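Local coordinates for D-alanyl-D-alanine carboxypeptidase (Enterococcus faecalis V583, PDB 5ZHF), which is a zinc-dependent carboxypeptidase that removes the terminal D-alanine from peptidoglycan pentapeptides and probably contributes to vancomycin resistance, at residues A128-A133 / G186-P191; T137-L142 / H193-G198. One frame throughout, in Å; residues are numbered along the deposited sequence.

Contact 1: A128-A133 / G186-P191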
# COMPACT_ATOMS: atom_id res chain seq x y z
N ALA A 128 -2.21 -1.51 17.00
CA ALA A 128 -2.33 -0.56 15.88
C ALA A 128 -1.26 -0.76 14.81
O ALA A 128 -1.53 -0.55 13.63
CB ALA A 128 -2.28 0.87 16.39
N GLU A 129 -0.06 -1.16 15.23
CA GLU A 129 1.08 -1.34 14.33
C GLU A 129 0.88 -2.48 13.30
O GLU A 129 1.49 -2.46 12.24
CB GLU A 129 2.36 -1.55 15.15
CG GLU A 129 3.66 -1.33 14.39
CD GLU A 129 4.84 -1.01 15.30
OE1 GLU A 129 4.67 -0.88 16.53
OE2 GLU A 129 5.96 -0.86 14.76
N THR A 130 0.00 -3.44 13.60
CA THR A 130 -0.36 -4.49 12.64
C THR A 130 -1.18 -3.94 11.47
O THR A 130 -1.39 -4.66 10.50
CB THR A 130 -1.15 -5.66 13.27
OG1 THR A 130 -2.43 -5.21 13.75
CG2 THR A 130 -0.37 -6.29 14.42
N TRP A 131 -1.65 -2.68 11.59
CA TRP A 131 -2.40 -1.97 10.55
C TRP A 131 -1.73 -0.73 9.98
O TRP A 131 -1.79 -0.50 8.77
CB TRP A 131 -3.77 -1.53 11.10
CG TRP A 131 -4.64 -2.68 11.53
CD1 TRP A 131 -4.86 -3.08 12.81
CD2 TRP A 131 -5.41 -3.55 10.70
NE1 TRP A 131 -5.72 -4.15 12.83
CE2 TRP A 131 -6.07 -4.47 11.55
CE3 TRP A 131 -5.59 -3.67 9.31
CZ2 TRP A 131 -6.92 -5.48 11.06
CZ3 TRP A 131 -6.42 -4.68 8.82
CH2 TRP A 131 -7.08 -5.57 9.71
N VAL A 132 -1.13 0.08 10.84
CA VAL A 132 -0.58 1.39 10.46
C VAL A 132 0.85 1.44 10.96
O VAL A 132 1.10 1.25 12.15
CB VAL A 132 -1.38 2.55 11.09
CG1 VAL A 132 -0.82 3.90 10.63
CG2 VAL A 132 -2.87 2.45 10.76
N ALA A 133 1.77 1.75 10.06
CA ALA A 133 3.19 1.73 10.38
C ALA A 133 3.61 2.95 11.19
O ALA A 133 3.00 4.03 11.07
CB ALA A 133 3.98 1.62 9.09
N GLY A 186 4.39 -8.78 8.82
CA GLY A 186 4.02 -8.13 10.05
C GLY A 186 2.76 -7.28 9.98
O GLY A 186 2.47 -6.53 10.92
N VAL A 187 2.00 -7.41 8.90
CA VAL A 187 0.86 -6.53 8.65
C VAL A 187 -0.37 -7.38 8.36
O VAL A 187 -0.29 -8.38 7.65
CB VAL A 187 1.18 -5.56 7.48
CG1 VAL A 187 0.00 -4.61 7.22
CG2 VAL A 187 2.45 -4.76 7.79
N SER A 188 -1.51 -6.94 8.90
CA SER A 188 -2.79 -7.60 8.68
C SER A 188 -3.25 -7.48 7.23
O SER A 188 -2.68 -6.75 6.42
CB SER A 188 -3.85 -7.00 9.61
OG SER A 188 -3.43 -7.02 10.97
N ASN A 189 -4.31 -8.22 6.90
CA ASN A 189 -4.88 -8.22 5.55
C ASN A 189 -5.42 -6.82 5.22
O ASN A 189 -6.41 -6.39 5.81
CB ASN A 189 -5.98 -9.29 5.47
CG ASN A 189 -6.71 -9.29 4.15
OD1 ASN A 189 -6.17 -8.94 3.12
ND2 ASN A 189 -7.97 -9.73 4.17
N GLU A 190 -4.75 -6.12 4.31
CA GLU A 190 -5.15 -4.79 3.87
C GLU A 190 -5.38 -4.82 2.36
O GLU A 190 -4.51 -4.46 1.57
CB GLU A 190 -4.07 -3.76 4.25
CG GLU A 190 -3.91 -3.68 5.76
CD GLU A 190 -3.01 -2.56 6.22
OE1 GLU A 190 -2.12 -2.14 5.46
OE2 GLU A 190 -3.19 -2.14 7.36
N PRO A 191 -6.58 -5.29 1.93
CA PRO A 191 -6.81 -5.54 0.50
C PRO A 191 -6.88 -4.29 -0.37
O PRO A 191 -6.97 -4.40 -1.59
CB PRO A 191 -8.16 -6.29 0.48
CG PRO A 191 -8.82 -5.87 1.74
CD PRO A 191 -7.73 -5.75 2.75
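Two loops of the enzyme meet where S188 grips the carbonyl of T130, a worked case of one oxygen serving two donors. The backbone bond S188 N to T130 O is 2.8 Å long and almost straight, at 178°. The hydroxyl of the same serine adds a second bond, S188 OG to T130 O at 3.2 Å, coming from above the carbonyl plane. It can do so because OG lies beside the serine's own backbone N (chi1 -54°), so both donors face one acceptor.

Contacts round the W131 indole come next. S188 CB lies over one face in a CH-pi contact, 3.5 Å from the centroid of the six-membered ring and close to its normal. At the ring edge, near its plane, two oxygens approach: N189 O comes to 3.5 Å from CZ3 of W131, and E190 OE2 reaches CE3 of W131 at the same distance. W131 NE1 is hydrogen-bonded to the hydroxyl of Y114 on helix 100-116.

A close polar approach completes the contact: the extended side chain of E190 brings OE2 to 2.6 Å from W131 O. The arrangement thus joins W131, one of the residues that bind substrate, to E190, the inferred proton donor/acceptor, at the active site of this M15B peptidase.

Contact 2: T137-L142 / H193-G198; sequences TSEHQL and HYRYVG. With ZN (zinc ion), chain C.
H140 and H193 meet tip to tip at the catalytic zinc of the M15 peptidases, one from the SxHxxxxxxD segment and the other from the start of strand 193-196. H140 NE2 binds the metal at 2.1 Å and H193 ND1 at 2.0 Å. D147 is the third protein ligand, and a water lies 2.2 Å from the zinc. The imidazole planes stand at 84° to each other. Each ring is held from behind: H140 ND1 is bonded to G96 O, while H193 NE2 donates to E139 OE1 at 2.8 Å. This second bond is nearly straight (164°), runs in the imidazole plane and meets the oxygen on its anti side. E139 is therefore a second-shell residue that fixes the ring rotation of H193, and its charge would be expected to strengthen the histidine as a zinc ligand. CG of H193 is anti to the backbone N (chi1 -178°), which puts it on the side of the 3-10 segment 139-141.

The other oxygen of the carboxylate is shared between arginines. R195 NH1 forms a salt bridge of 2.9 Å with E139 OE2, approaching from above the carboxylate plane, and R176 supplies a second cation. These bonds satisfy a buried carboxylate at both oxygens. On the zinc-binding loop, S138 OG accepts from H140 N in an ST turn. R195 itself is steadied further: its NH2 bonds to S42 O and I44 O, its NE donates to Y196 O at 2.8 Å, and L142 CD1 rests over one face of the guanidinium, 3.9 Å from R195 NH1.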
# COMPACT_ATOMS: atom_id res chain seq x y z
N THR A 137 8.38 4.20 8.60
CA THR A 137 8.34 2.82 8.16
C THR A 137 7.12 2.51 7.30
O THR A 137 6.86 1.35 7.05
CB THR A 137 8.38 1.84 9.36
OG1 THR A 137 7.19 1.97 10.16
CG2 THR A 137 9.58 2.13 10.23
N SER A 138 6.40 3.54 6.82
CA SER A 138 5.26 3.33 5.93
C SER A 138 5.69 3.46 4.48
O SER A 138 6.35 4.43 4.13
CB SER A 138 4.17 4.38 6.15
OG SER A 138 3.10 4.13 5.24
N GLU A 139 5.23 2.55 3.63
CA GLU A 139 5.38 2.71 2.22
C GLU A 139 4.69 3.97 1.71
O GLU A 139 5.04 4.46 0.65
CB GLU A 139 4.81 1.54 1.44
CG GLU A 139 5.55 0.24 1.59
CD GLU A 139 5.04 -0.82 0.66
OE1 GLU A 139 3.82 -0.85 0.34
OE2 GLU A 139 5.87 -1.64 0.22
N HIS A 140 3.69 4.47 2.43
CA HIS A 140 3.05 5.70 1.99
C HIS A 140 4.00 6.87 1.96
O HIS A 140 3.80 7.80 1.19
CB HIS A 140 1.80 6.02 2.79
CG HIS A 140 0.65 5.11 2.47
ND1 HIS A 140 -0.21 5.36 1.43
CD2 HIS A 140 0.24 3.95 3.04
CE1 HIS A 140 -1.12 4.39 1.37
NE2 HIS A 140 -0.87 3.52 2.34
N GLN A 141 5.04 6.83 2.76
CA GLN A 141 6.02 7.90 2.76
C GLN A 141 7.02 7.81 1.58
O GLN A 141 7.83 8.72 1.39
CB GLN A 141 6.73 7.94 4.10
CG GLN A 141 5.79 8.22 5.26
CD GLN A 141 6.49 8.14 6.58
OE1 GLN A 141 6.41 7.11 7.27
NE2 GLN A 141 7.24 9.21 6.93
N LEU A 142 6.96 6.74 0.80
CA LEU A 142 7.74 6.65 -0.44
C LEU A 142 7.10 7.34 -1.61
O LEU A 142 7.79 7.72 -2.56
CB LEU A 142 7.96 5.20 -0.85
CG LEU A 142 8.80 4.31 0.05
CD1 LEU A 142 8.60 2.84 -0.29
CD2 LEU A 142 10.25 4.74 -0.06
N HIS A 193 -4.29 -1.90 -0.02
CA HIS A 193 -2.94 -1.30 -0.06
C HIS A 193 -2.08 -1.96 -1.16
O HIS A 193 -1.69 -3.12 -1.04
CB HIS A 193 -2.26 -1.39 1.30
CG HIS A 193 -0.90 -0.77 1.34
ND1 HIS A 193 -0.63 0.40 2.02
CD2 HIS A 193 0.27 -1.16 0.78
CE1 HIS A 193 0.65 0.69 1.89
NE2 HIS A 193 1.22 -0.26 1.16
N TYR A 194 -1.82 -1.19 -2.22
CA TYR A 194 -1.07 -1.62 -3.40
C TYR A 194 0.25 -0.84 -3.54
O TYR A 194 0.29 0.39 -3.34
CB TYR A 194 -1.95 -1.56 -4.67
CG TYR A 194 -2.81 -2.80 -4.70
CD1 TYR A 194 -3.92 -2.93 -3.87
CD2 TYR A 194 -2.43 -3.92 -5.46
CE1 TYR A 194 -4.67 -4.11 -3.84
CE2 TYR A 194 -3.15 -5.09 -5.43
CZ TYR A 194 -4.26 -5.21 -4.60
OH TYR A 194 -4.92 -6.41 -4.59
N ARG A 195 1.32 -1.58 -3.85
CA ARG A 195 2.70 -1.06 -3.89
C ARG A 195 3.23 -1.24 -5.29
O ARG A 195 3.13 -2.33 -5.86
CB ARG A 195 3.57 -1.83 -2.89
CG ARG A 195 5.08 -1.75 -3.07
CD ARG A 195 5.64 -0.34 -2.96
NE ARG A 195 7.00 -0.36 -3.49
CZ ARG A 195 8.10 -0.63 -2.81
NH1 ARG A 195 8.08 -0.82 -1.49
NH2 ARG A 195 9.26 -0.66 -3.46
N TYR A 196 3.79 -0.17 -5.85
CA TYR A 196 4.44 -0.26 -7.14
C TYR A 196 5.86 -0.84 -6.98
O TYR A 196 6.68 -0.28 -6.26
CB TYR A 196 4.58 1.10 -7.80
CG TYR A 196 5.17 0.99 -9.19
CD1 TYR A 196 4.40 0.56 -10.27
CD2 TYR A 196 6.53 1.25 -9.42
CE1 TYR A 196 4.94 0.44 -11.54
CE2 TYR A 196 7.08 1.14 -10.69
CZ TYR A 196 6.30 0.74 -11.74
OH TYR A 196 6.83 0.64 -13.01
N VAL A 197 6.09 -1.95 -7.68
CA VAL A 197 7.45 -2.52 -7.83
C VAL A 197 7.92 -2.65 -9.28
O VAL A 197 9.10 -3.03 -9.52
CB VAL A 197 7.51 -3.89 -7.14
CG1 VAL A 197 7.37 -3.72 -5.65
CG2 VAL A 197 6.49 -4.86 -7.71
N GLY A 198 7.04 -2.39 -10.26
CA GLY A 198 7.32 -2.59 -11.68
C GLY A 198 6.77 -3.90 -12.16
O GLY A 198 6.58 -4.84 -11.38
ZN ZN C . -1.89 1.74 2.80
O HOH W 1 -2.80 0.95 4.66

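How the contacts relate
The two contacts illustrate how one active site is built from paired neighbours in sequence. Segments 128-133 and 137-142 share the connection between helix 121-128 and strand 145-150, while 186-191 leads into strand 193-196, where segment 193-198 begins. Contact 1 is a surface meeting of loops; its chemistry is backbone groups, a hydroxyl, an indole and the carboxylate of E190. Contact 2 is wholly buried, loop against sheet strand, and works through a metal, imidazoles and paired charges. Their centres lie 13 Å apart, yet they touch where A133 CB packs 3.8 Å from S138 CA, both residues that bind substrate. The side chains of E190 and H193, about 4 Å apart at their nearest atoms, bring the two together beside the zinc.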